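PDB 3LP5: putative cell surface hydrolase from Lactobacillus plantarum, which is of unknown substrate but, as a member of the alpha/beta hydrolase clan, probably hydrolyses an ester or related bond at the cell surface. Local coordinates for residues Phe62-Asn70 against Gln80-Leu91; Ile128-Tyr138 against Pro163-Ile171. All coordinates share one frame; numbering follows the deposited sequence.

Overall arrangement
From the N terminus, the chain first lays down strands 7-10, 37-42 and 48-52, then enters contact 1, where strand 62-67 turns through a short loop into helix 74-92 and that helix packs back on the strand, closing a short local loop. Strands 99-105 and 127-134 follow, with helix 107-118 between them. Contact 2 then closes a longer excursion, with 24 residues including helix 150-157 between Tyr-138 and Pro-163, by pairing strand 127-134 with strand 167-172. The two contacts stand in series along the chain, neither enclosing nor crossing the other. Both belong to one sheet, their centres about 17 Å apart: contact 1 fixes a helix on it, contact 2 joins neighbouring strands.

Contact 1 (Phe62-Asn70 against Gln80-Leu91); sequences FIVIGFANN and QAVWLNTAFKAL
One face of the Phe-67 ring carries the Gln-80 side chain, its CB 4.0 Å from the ring centroid in a CH-pi contact and CG beside it. Trp-83 CB approaches the same ring obliquely, 3.6 Å from CE1. The indole of Trp-83 in turn receives Asn-69 at its rim: ND2 lies in the ring plane and CB packs 3.7 Å from CZ3, the amide turned 64° from the indole. Gln-80 is bent at chi2 (145°), which brings NE2 to the backbone O of Asn-69 at 2.9 Å; the donor is tilted from the carbonyl plane. NE2 also bonds Arg-71 O, so one amide group ties the loop to the helix through two carbonyls, while Asn-69 OD1 takes Arg-71 N within the loop. This is a beta-alpha unit of the alpha/beta hydrolase fold: the 80-91 part of helix 74-92 runs back across strand 62-67 at 141° between N-to-C directions, the axes coming within 9.1 Å. Further along, Ile-65 packs against three helix side chains. Its CG2 meets Ala-87 CB at 3.7 Å, while CD1 reaches Leu-84 CD1 and, tip to tip, Leu-91 CD1, both at 3.8 Å. Leu-91 CD1 also touches Ile-63 CG2. Ile-111 of helix 107-118 lies against both Phe-67 and Gln-80.

Contact 2 (Ile128-Tyr138 against Pro163-Ile171); sequences IDRLMTIASPY and PESLTVYSI
A single water joins the C-terminal ends of the two strands, held by Thr-133 OG1, Ser-170 OG, Ser-136 N and Ile-171 O; it accepts from the amide of Ser-136 and donates to the carbonyl of Ile-171. It spans the two hydroxyls, which stand 3.6 Å apart (OG1 of Thr-133 to OG of Ser-170). The strands form the parallel pair of a beta-alpha-beta unit with helix 150-157, inside the central sheet of the alpha/beta hydrolase fold. Six backbone bonds alternate between them, from Thr-167 N to Asp-129 O, the longest at 3.3 Å, to Ala-135 N on Ile-171 O. Before the pairing begins, Leu-166 CD1 sits 3.7 Å from Ile-128 CD1, and Pro-163 CG meets Ile-128 CG2.

On the face bearing Met-132, Tyr-169 and Ile-171, the methionine extends from the backbone (chi1 168°, chi2 175°) and then bends at chi3 (-75°). The bend sets CE 3.8 Å from Tyr-169 CB, and SD lies 3.7 Å from Ile-171 CD1. Helix 217-231 covers this face, Ile-227 and Tyr-230 touching Met-132. Replacing Met-132 by an alanine would probably open a gap between Tyr-169, Ile-171 and that helix, leaving the Ile-171 CD1 methyl with less to pack on. Ser-136 OG bonds Ser-106 O, in a sequence resembling a nucleophile elbow, so the loop after strand 127-134 is anchored there. On the other face, Tyr-138 folds back until its OH shares a hydrogen bond of 3.1 Å with Thr-133 OG1.

Contact 1 (Phe62-Asn70 against Gln80-Leu91)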
loop_
_atom_site.group_PDB
_atom_site.type_symbol
_atom_site.label_atom_id
_atom_site.label_comp_id
_atom_site.label_asym_id
_atom_site.label_seq_id
_atom_site.Cartn_x
_atom_site.Cartn_y
_atom_site.Cartn_z
ATOM N N PHE A 62 9.368 -5.820 8.331
ATOM C CA PHE A 62 8.760 -4.687 7.664
ATOM C C PHE A 62 9.840 -4.112 6.781
ATOM O O PHE A 62 10.940 -3.779 7.261
ATOM C CB PHE A 62 8.358 -3.608 8.687
ATOM C CG PHE A 62 7.192 -3.988 9.608
ATOM C CD1 PHE A 62 6.365 -5.088 9.337
ATOM C CD2 PHE A 62 6.901 -3.194 10.725
ATOM C CE1 PHE A 62 5.272 -5.415 10.158
ATOM C CE2 PHE A 62 5.822 -3.532 11.586
ATOM C CZ PHE A 62 5.017 -4.635 11.298
ATOM N N ILE A 63 9.563 -3.976 5.507
ATOM C CA ILE A 63 10.514 -3.321 4.628
ATOM C C ILE A 63 9.850 -2.054 4.017
ATOM O O ILE A 63 8.824 -2.175 3.336
ATOM C CB ILE A 63 10.974 -4.312 3.574
ATOM C CG1 ILE A 63 11.551 -5.581 4.247
ATOM C CG2 ILE A 63 12.028 -3.659 2.679
ATOM C CD1 ILE A 63 11.939 -6.696 3.162
ATOM N N VAL A 64 10.384 -0.846 4.300
ATOM C CA VAL A 64 9.825 0.377 3.715
ATOM C C VAL A 64 10.612 0.621 2.457
ATOM O O VAL A 64 11.849 0.587 2.491
ATOM C CB VAL A 64 10.002 1.598 4.657
ATOM C CG1 VAL A 64 9.484 2.957 4.000
ATOM C CG2 VAL A 64 9.265 1.338 5.960
ATOM N N ILE A 65 9.923 0.869 1.358
ATOM C CA ILE A 65 10.579 1.273 0.119
ATOM C C ILE A 65 10.018 2.612 -0.300
ATOM O O ILE A 65 8.823 2.685 -0.624
ATOM C CB ILE A 65 10.370 0.237 -1.039
ATOM C CG1 ILE A 65 10.890 -1.136 -0.625
ATOM C CG2 ILE A 65 11.064 0.762 -2.349
ATOM C CD1 ILE A 65 10.623 -2.206 -1.629
ATOM N N GLY A 66 10.846 3.668 -0.268
ATOM C CA GLY A 66 10.418 4.953 -0.811
ATOM C C GLY A 66 11.412 5.512 -1.792
ATOM O O GLY A 66 12.385 4.833 -2.202
ATOM N N PHE A 67 11.153 6.729 -2.215
ATOM C CA PHE A 67 11.872 7.289 -3.378
ATOM C C PHE A 67 12.349 8.692 -3.094
ATOM O O PHE A 67 11.567 9.480 -2.547
ATOM C CB PHE A 67 10.923 7.284 -4.591
ATOM C CG PHE A 67 10.161 5.997 -4.744
ATOM C CD1 PHE A 67 10.795 4.856 -5.218
ATOM C CD2 PHE A 67 8.810 5.917 -4.326
ATOM C CE1 PHE A 67 10.102 3.637 -5.330
ATOM C CE2 PHE A 67 8.124 4.739 -4.416
ATOM C CZ PHE A 67 8.777 3.564 -4.900
ATOM N N ALA A 68 13.575 9.031 -3.537
ATOM C CA ALA A 68 14.076 10.407 -3.468
ATOM C C ALA A 68 13.069 11.258 -4.219
ATOM O O ALA A 68 12.668 12.325 -3.718
ATOM C CB ALA A 68 15.483 10.568 -4.116
ATOM N N ASN A 69 12.620 10.791 -5.392
ATOM C CA ASN A 69 11.552 11.544 -6.098
ATOM C C ASN A 69 10.234 10.906 -5.735
ATOM O O ASN A 69 9.807 9.889 -6.377
ATOM C CB ASN A 69 11.713 11.561 -7.637
ATOM C CG ASN A 69 10.449 12.106 -8.366
ATOM O OD1 ASN A 69 9.443 12.487 -7.724
ATOM N ND2 ASN A 69 10.480 12.108 -9.717
ATOM N N ASN A 70 9.595 11.463 -4.695
ATOM C CA ASN A 70 8.294 10.931 -4.228
ATOM C C ASN A 70 7.114 11.818 -4.590
ATOM O O ASN A 70 6.066 11.751 -3.941
ATOM C CB ASN A 70 8.296 10.658 -2.700
ATOM C CG ASN A 70 8.557 11.938 -1.883
ATOM O OD1 ASN A 70 8.886 12.957 -2.435
ATOM N ND2 ASN A 70 8.423 11.859 -0.594
ATOM N N GLN A 80 8.223 5.733 -10.364
ATOM C CA GLN A 80 8.254 5.077 -9.043
ATOM C C GLN A 80 7.931 3.597 -9.133
ATOM O O GLN A 80 8.448 2.796 -8.355
ATOM C CB GLN A 80 7.355 5.811 -8.021
ATOM C CG GLN A 80 7.881 7.274 -7.757
ATOM C CD GLN A 80 6.715 8.300 -7.507
ATOM O OE1 GLN A 80 5.545 7.949 -7.575
ATOM N NE2 GLN A 80 7.059 9.547 -7.183
ATOM N N ALA A 81 7.105 3.226 -10.100
ATOM C CA ALA A 81 6.817 1.794 -10.315
ATOM C C ALA A 81 8.021 1.042 -10.839
ATOM O O ALA A 81 8.249 -0.053 -10.412
ATOM C CB ALA A 81 5.610 1.606 -11.216
ATOM N N VAL A 82 8.838 1.686 -11.684
ATOM C CA VAL A 82 10.114 1.133 -12.104
ATOM C C VAL A 82 11.093 1.093 -10.981
ATOM O O VAL A 82 11.770 0.099 -10.811
ATOM C CB VAL A 82 10.695 1.937 -13.229
ATOM C CG1 VAL A 82 12.095 1.418 -13.610
ATOM C CG2 VAL A 82 9.710 1.930 -14.457
ATOM N N TRP A 83 11.234 2.183 -10.219
ATOM C CA TRP A 83 12.082 2.141 -9.037
ATOM C C TRP A 83 11.666 1.062 -8.014
ATOM O O TRP A 83 12.525 0.398 -7.372
ATOM C CB TRP A 83 12.116 3.545 -8.366
ATOM C CG TRP A 83 12.838 4.596 -9.236
ATOM C CD1 TRP A 83 13.926 4.399 -10.012
ATOM C CD2 TRP A 83 12.520 6.003 -9.320
ATOM N NE1 TRP A 83 14.281 5.601 -10.662
ATOM C CE2 TRP A 83 13.436 6.596 -10.232
ATOM C CE3 TRP A 83 11.552 6.831 -8.691
ATOM C CZ2 TRP A 83 13.374 7.971 -10.571
ATOM C CZ3 TRP A 83 11.474 8.190 -9.058
ATOM C CH2 TRP A 83 12.397 8.755 -9.948
ATOM N N LEU A 84 10.357 0.884 -7.825
ATOM C CA LEU A 84 9.864 -0.178 -6.911
ATOM C C LEU A 84 10.326 -1.551 -7.374
ATOM O O LEU A 84 10.774 -2.411 -6.584
ATOM C CB LEU A 84 8.320 -0.177 -6.850
ATOM C CG LEU A 84 7.683 -1.275 -5.924
ATOM C CD1 LEU A 84 8.340 -1.366 -4.517
ATOM C CD2 LEU A 84 6.196 -1.007 -5.729
ATOM N N ASN A 85 10.203 -1.788 -8.672
ATOM C CA ASN A 85 10.676 -3.029 -9.271
ATOM C C ASN A 85 12.204 -3.135 -9.113
ATOM O O ASN A 85 12.730 -4.225 -8.780
ATOM C CB ASN A 85 10.299 -2.995 -10.747
ATOM C CG ASN A 85 10.478 -4.335 -11.437
ATOM O OD1 ASN A 85 10.548 -5.399 -10.802
ATOM N ND2 ASN A 85 10.589 -4.281 -12.742
ATOM N N THR A 86 12.922 -2.009 -9.287
ATOM C CA THR A 86 14.364 -2.047 -9.015
ATOM C C THR A 86 14.659 -2.471 -7.578
ATOM O O THR A 86 15.532 -3.239 -7.353
ATOM C CB THR A 86 15.017 -0.659 -9.292
ATOM O OG1 THR A 86 14.748 -0.337 -10.652
ATOM C CG2 THR A 86 16.555 -0.671 -9.072
ATOM N N ALA A 87 13.923 -1.944 -6.594
ATOM C CA ALA A 87 14.205 -2.239 -5.232
ATOM C C ALA A 87 13.745 -3.680 -4.948
ATOM O O ALA A 87 14.418 -4.448 -4.286
ATOM C CB ALA A 87 13.480 -1.219 -4.285
ATOM N N PHE A 88 12.611 -4.054 -5.500
ATOM C CA PHE A 88 12.076 -5.382 -5.257
ATOM C C PHE A 88 13.079 -6.402 -5.775
ATOM O O PHE A 88 13.391 -7.371 -5.110
ATOM C CB PHE A 88 10.724 -5.524 -5.978
ATOM C CG PHE A 88 10.005 -6.784 -5.667
ATOM C CD1 PHE A 88 9.269 -6.894 -4.478
ATOM C CD2 PHE A 88 10.037 -7.844 -6.555
ATOM C CE1 PHE A 88 8.542 -8.061 -4.167
ATOM C CE2 PHE A 88 9.351 -9.044 -6.250
ATOM C CZ PHE A 88 8.587 -9.145 -5.039
ATOM N N LYS A 89 13.611 -6.181 -6.977
ATOM C CA LYS A 89 14.589 -7.139 -7.501
ATOM C C LYS A 89 15.843 -7.200 -6.681
ATOM O O LYS A 89 16.361 -8.267 -6.488
ATOM C CB LYS A 89 14.894 -6.930 -8.988
ATOM C CG LYS A 89 13.692 -7.315 -9.824
ATOM C CD LYS A 89 14.081 -7.488 -11.246
ATOM C CE LYS A 89 14.553 -6.184 -11.788
ATOM N NZ LYS A 89 14.600 -6.234 -13.268
ATOM N N ALA A 90 16.295 -6.073 -6.150
ATOM C CA ALA A 90 17.475 -6.089 -5.279
ATOM C C ALA A 90 17.198 -6.921 -4.032
ATOM O O ALA A 90 18.056 -7.649 -3.559
ATOM C CB ALA A 90 17.880 -4.663 -4.895
ATOM N N LEU A 91 15.971 -6.836 -3.518
ATOM C CA LEU A 91 15.607 -7.597 -2.321
ATOM C C LEU A 91 15.498 -9.116 -2.567
ATOM O O LEU A 91 15.932 -9.928 -1.772
ATOM C CB LEU A 91 14.294 -7.055 -1.777
ATOM C CG LEU A 91 14.370 -5.689 -1.106
ATOM C CD1 LEU A 91 12.900 -5.152 -1.027
ATOM C CD2 LEU A 91 15.030 -5.827 0.289
#

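Contact 2 (Ile128-Tyr138 against Pro163-Ile171)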
loop_
_atom_site.group_PDB
_atom_site.type_symbol
_atom_site.label_atom_id
_atom_site.label_comp_id
_atom_site.label_asym_id
_atom_site.label_seq_id
_atom_site.Cartn_x
_atom_site.Cartn_y
_atom_site.Cartn_z
ATOM N N ILE A 128 2.494 -12.379 -4.242
ATOM C CA ILE A 128 1.895 -11.498 -3.244
ATOM C C ILE A 128 0.664 -12.207 -2.704
ATOM O O ILE A 128 -0.035 -12.838 -3.453
ATOM C CB ILE A 128 1.574 -10.126 -3.823
ATOM C CG1 ILE A 128 1.065 -9.164 -2.731
ATOM C CG2 ILE A 128 0.627 -10.239 -5.039
ATOM C CD1 ILE A 128 0.765 -7.875 -3.257
ATOM N N ASP A 129 0.447 -12.147 -1.403
ATOM C CA ASP A 129 -0.715 -12.796 -0.780
ATOM C C ASP A 129 -1.824 -11.778 -0.521
ATOM O O ASP A 129 -3.033 -12.047 -0.760
ATOM C CB ASP A 129 -0.335 -13.422 0.584
ATOM C CG ASP A 129 0.541 -14.677 0.456
ATOM O OD1 ASP A 129 0.769 -15.163 -0.686
ATOM O OD2 ASP A 129 1.008 -15.204 1.508
ATOM N N ARG A 130 -1.422 -10.627 0.012
ATOM C CA ARG A 130 -2.365 -9.576 0.410
ATOM C C ARG A 130 -1.804 -8.178 0.098
ATOM O O ARG A 130 -0.608 -7.967 0.238
ATOM C CB ARG A 130 -2.681 -9.679 1.891
ATOM C CG ARG A 130 -3.417 -10.985 2.214
ATOM C CD ARG A 130 -4.083 -10.976 3.620
ATOM N NE ARG A 130 -3.009 -11.003 4.605
ATOM C CZ ARG A 130 -2.596 -12.108 5.221
ATOM N NH1 ARG A 130 -3.173 -13.255 4.941
ATOM N NH2 ARG A 130 -1.603 -12.051 6.102
ATOM N N LEU A 131 -2.678 -7.300 -0.397
ATOM C CA LEU A 131 -2.456 -5.855 -0.631
ATOM C C LEU A 131 -3.454 -4.978 0.138
ATOM O O LEU A 131 -4.674 -5.166 0.052
ATOM C CB LEU A 131 -2.564 -5.533 -2.140
ATOM C CG LEU A 131 -2.481 -4.030 -2.513
ATOM C CD1 LEU A 131 -1.098 -3.393 -2.126
ATOM C CD2 LEU A 131 -2.854 -3.935 -4.013
ATOM N N MET A 132 -2.964 -4.055 0.932
ATOM C CA MET A 132 -3.839 -3.006 1.495
ATOM C C MET A 132 -3.377 -1.648 0.949
ATOM O O MET A 132 -2.168 -1.314 0.953
ATOM C CB MET A 132 -3.853 -3.040 3.040
ATOM C CG MET A 132 -4.493 -1.814 3.802
ATOM S SD MET A 132 -4.573 -2.069 5.633
ATOM C CE MET A 132 -5.913 -3.221 5.679
ATOM N N THR A 133 -4.342 -0.858 0.503
ATOM C CA THR A 133 -4.055 0.501 0.087
ATOM C C THR A 133 -4.806 1.476 0.972
ATOM O O THR A 133 -5.917 1.147 1.481
ATOM C CB THR A 133 -4.345 0.745 -1.424
ATOM O OG1 THR A 133 -5.742 0.722 -1.671
ATOM C CG2 THR A 133 -3.652 -0.357 -2.310
ATOM N N ILE A 134 -4.198 2.631 1.198
ATOM C CA ILE A 134 -4.816 3.619 2.091
ATOM C C ILE A 134 -5.024 4.902 1.334
ATOM O O ILE A 134 -4.048 5.580 0.981
ATOM C CB ILE A 134 -3.989 3.892 3.348
ATOM C CG1 ILE A 134 -3.762 2.582 4.143
ATOM C CG2 ILE A 134 -4.737 4.825 4.278
ATOM C CD1 ILE A 134 -2.490 2.653 4.974
ATOM N N ALA A 135 -6.287 5.276 1.122
ATOM C CA ALA A 135 -6.581 6.540 0.419
ATOM C C ALA A 135 -5.784 6.758 -0.865
ATOM O O ALA A 135 -5.175 7.823 -1.090
ATOM C CB ALA A 135 -6.419 7.745 1.400
ATOM N N SER A 136 -5.790 5.757 -1.747
ATOM C CA SER A 136 -4.963 5.859 -2.954
ATOM C C SER A 136 -5.814 6.481 -4.048
ATOM O O SER A 136 -6.923 6.007 -4.317
ATOM C CB SER A 136 -4.442 4.486 -3.369
ATOM O OG SER A 136 -3.548 3.951 -2.372
ATOM N N PRO A 137 -5.320 7.570 -4.669
ATOM C CA PRO A 137 -6.108 8.271 -5.637
ATOM C C PRO A 137 -6.122 7.641 -7.049
ATOM O O PRO A 137 -5.458 8.138 -7.982
ATOM C CB PRO A 137 -5.482 9.669 -5.617
ATOM C CG PRO A 137 -4.026 9.424 -5.343
ATOM C CD PRO A 137 -4.007 8.233 -4.424
ATOM N N TYR A 138 -6.937 6.595 -7.230
ATOM C CA TYR A 138 -6.957 5.861 -8.511
ATOM C C TYR A 138 -7.338 6.694 -9.730
ATOM O O TYR A 138 -6.982 6.311 -10.830
ATOM C CB TYR A 138 -7.852 4.626 -8.393
ATOM C CG TYR A 138 -7.251 3.589 -7.426
ATOM C CD1 TYR A 138 -6.236 2.739 -7.854
ATOM C CD2 TYR A 138 -7.691 3.495 -6.104
ATOM C CE1 TYR A 138 -5.654 1.805 -6.978
ATOM C CE2 TYR A 138 -7.149 2.497 -5.205
ATOM C CZ TYR A 138 -6.096 1.721 -5.653
ATOM O OH TYR A 138 -5.536 0.773 -4.785
ATOM N N PRO A 163 -2.391 -10.458 -10.153
ATOM C CA PRO A 163 -2.470 -11.879 -9.764
ATOM C C PRO A 163 -3.854 -12.284 -9.286
ATOM O O PRO A 163 -4.418 -11.625 -8.421
ATOM C CB PRO A 163 -1.454 -12.006 -8.620
ATOM C CG PRO A 163 -1.110 -10.668 -8.243
ATOM C CD PRO A 163 -1.347 -9.744 -9.395
ATOM N N GLU A 164 -4.384 -13.381 -9.831
ATOM C CA GLU A 164 -5.737 -13.798 -9.510
ATOM C C GLU A 164 -5.895 -14.300 -8.061
ATOM O O GLU A 164 -6.980 -14.250 -7.521
ATOM C CB GLU A 164 -6.295 -14.833 -10.517
ATOM C CG GLU A 164 -6.339 -14.348 -11.990
ATOM C CD GLU A 164 -7.087 -15.306 -12.949
ATOM O OE1 GLU A 164 -6.935 -16.539 -12.811
ATOM O OE2 GLU A 164 -7.834 -14.834 -13.844
ATOM N N SER A 165 -4.861 -14.802 -7.415
ATOM C CA SER A 165 -5.094 -15.315 -6.065
ATOM C C SER A 165 -4.934 -14.223 -4.943
ATOM O O SER A 165 -5.136 -14.536 -3.766
ATOM C CB SER A 165 -4.175 -16.503 -5.790
ATOM O OG SER A 165 -2.860 -15.955 -5.690
ATOM N N LEU A 166 -4.688 -12.965 -5.320
ATOM C CA LEU A 166 -4.551 -11.816 -4.378
ATOM C C LEU A 166 -5.818 -11.393 -3.635
ATOM O O LEU A 166 -6.935 -11.446 -4.173
ATOM C CB LEU A 166 -3.980 -10.582 -5.137
ATOM C CG LEU A 166 -3.668 -9.279 -4.407
ATOM C CD1 LEU A 166 -2.581 -9.401 -3.358
ATOM C CD2 LEU A 166 -3.246 -8.248 -5.436
ATOM N N THR A 167 -5.624 -10.940 -2.398
ATOM C CA THR A 167 -6.671 -10.376 -1.557
ATOM C C THR A 167 -6.336 -8.919 -1.354
ATOM O O THR A 167 -5.220 -8.605 -0.911
ATOM C CB THR A 167 -6.753 -11.113 -0.164
ATOM O OG1 THR A 167 -7.380 -12.374 -0.369
ATOM C CG2 THR A 167 -7.671 -10.421 0.759
ATOM N N VAL A 168 -7.286 -8.036 -1.694
ATOM C CA VAL A 168 -7.085 -6.622 -1.640
ATOM C C VAL A 168 -8.042 -5.918 -0.691
ATOM O O VAL A 168 -9.290 -6.102 -0.786
ATOM C CB VAL A 168 -7.181 -5.944 -3.028
ATOM C CG1 VAL A 168 -6.909 -4.417 -2.901
ATOM C CG2 VAL A 168 -6.190 -6.635 -4.038
ATOM N N TYR A 169 -7.445 -5.108 0.208
ATOM C CA TYR A 169 -8.203 -4.140 1.079
ATOM C C TYR A 169 -7.911 -2.694 0.692
ATOM O O TYR A 169 -6.728 -2.293 0.567
ATOM C CB TYR A 169 -7.841 -4.343 2.544
ATOM C CG TYR A 169 -8.054 -5.761 2.999
ATOM C CD1 TYR A 169 -9.291 -6.143 3.572
ATOM C CD2 TYR A 169 -7.043 -6.713 2.879
ATOM C CE1 TYR A 169 -9.531 -7.449 3.990
ATOM C CE2 TYR A 169 -7.265 -8.047 3.317
ATOM C CZ TYR A 169 -8.506 -8.382 3.864
ATOM O OH TYR A 169 -8.763 -9.648 4.253
ATOM N N SER A 170 -8.965 -1.934 0.422
ATOM C CA SER A 170 -8.817 -0.542 0.079
ATOM C C SER A 170 -9.538 0.312 1.154
ATOM O O SER A 170 -10.758 0.264 1.258
ATOM C CB SER A 170 -9.394 -0.266 -1.309
ATOM O OG SER A 170 -9.341 1.156 -1.619
ATOM N N ILE A 171 -8.761 1.038 1.964
ATOM C CA ILE A 171 -9.301 1.993 2.963
ATOM C C ILE A 171 -9.494 3.333 2.284
ATOM O O ILE A 171 -8.596 3.796 1.570
ATOM C CB ILE A 171 -8.331 2.157 4.125
ATOM C CG1 ILE A 171 -8.217 0.807 4.907
ATOM C CG2 ILE A 171 -8.686 3.389 5.035
ATOM C CD1 ILE A 171 -6.974 0.714 5.828
HETATM O O HOH W 1 -7.392 3.039 -1.061
#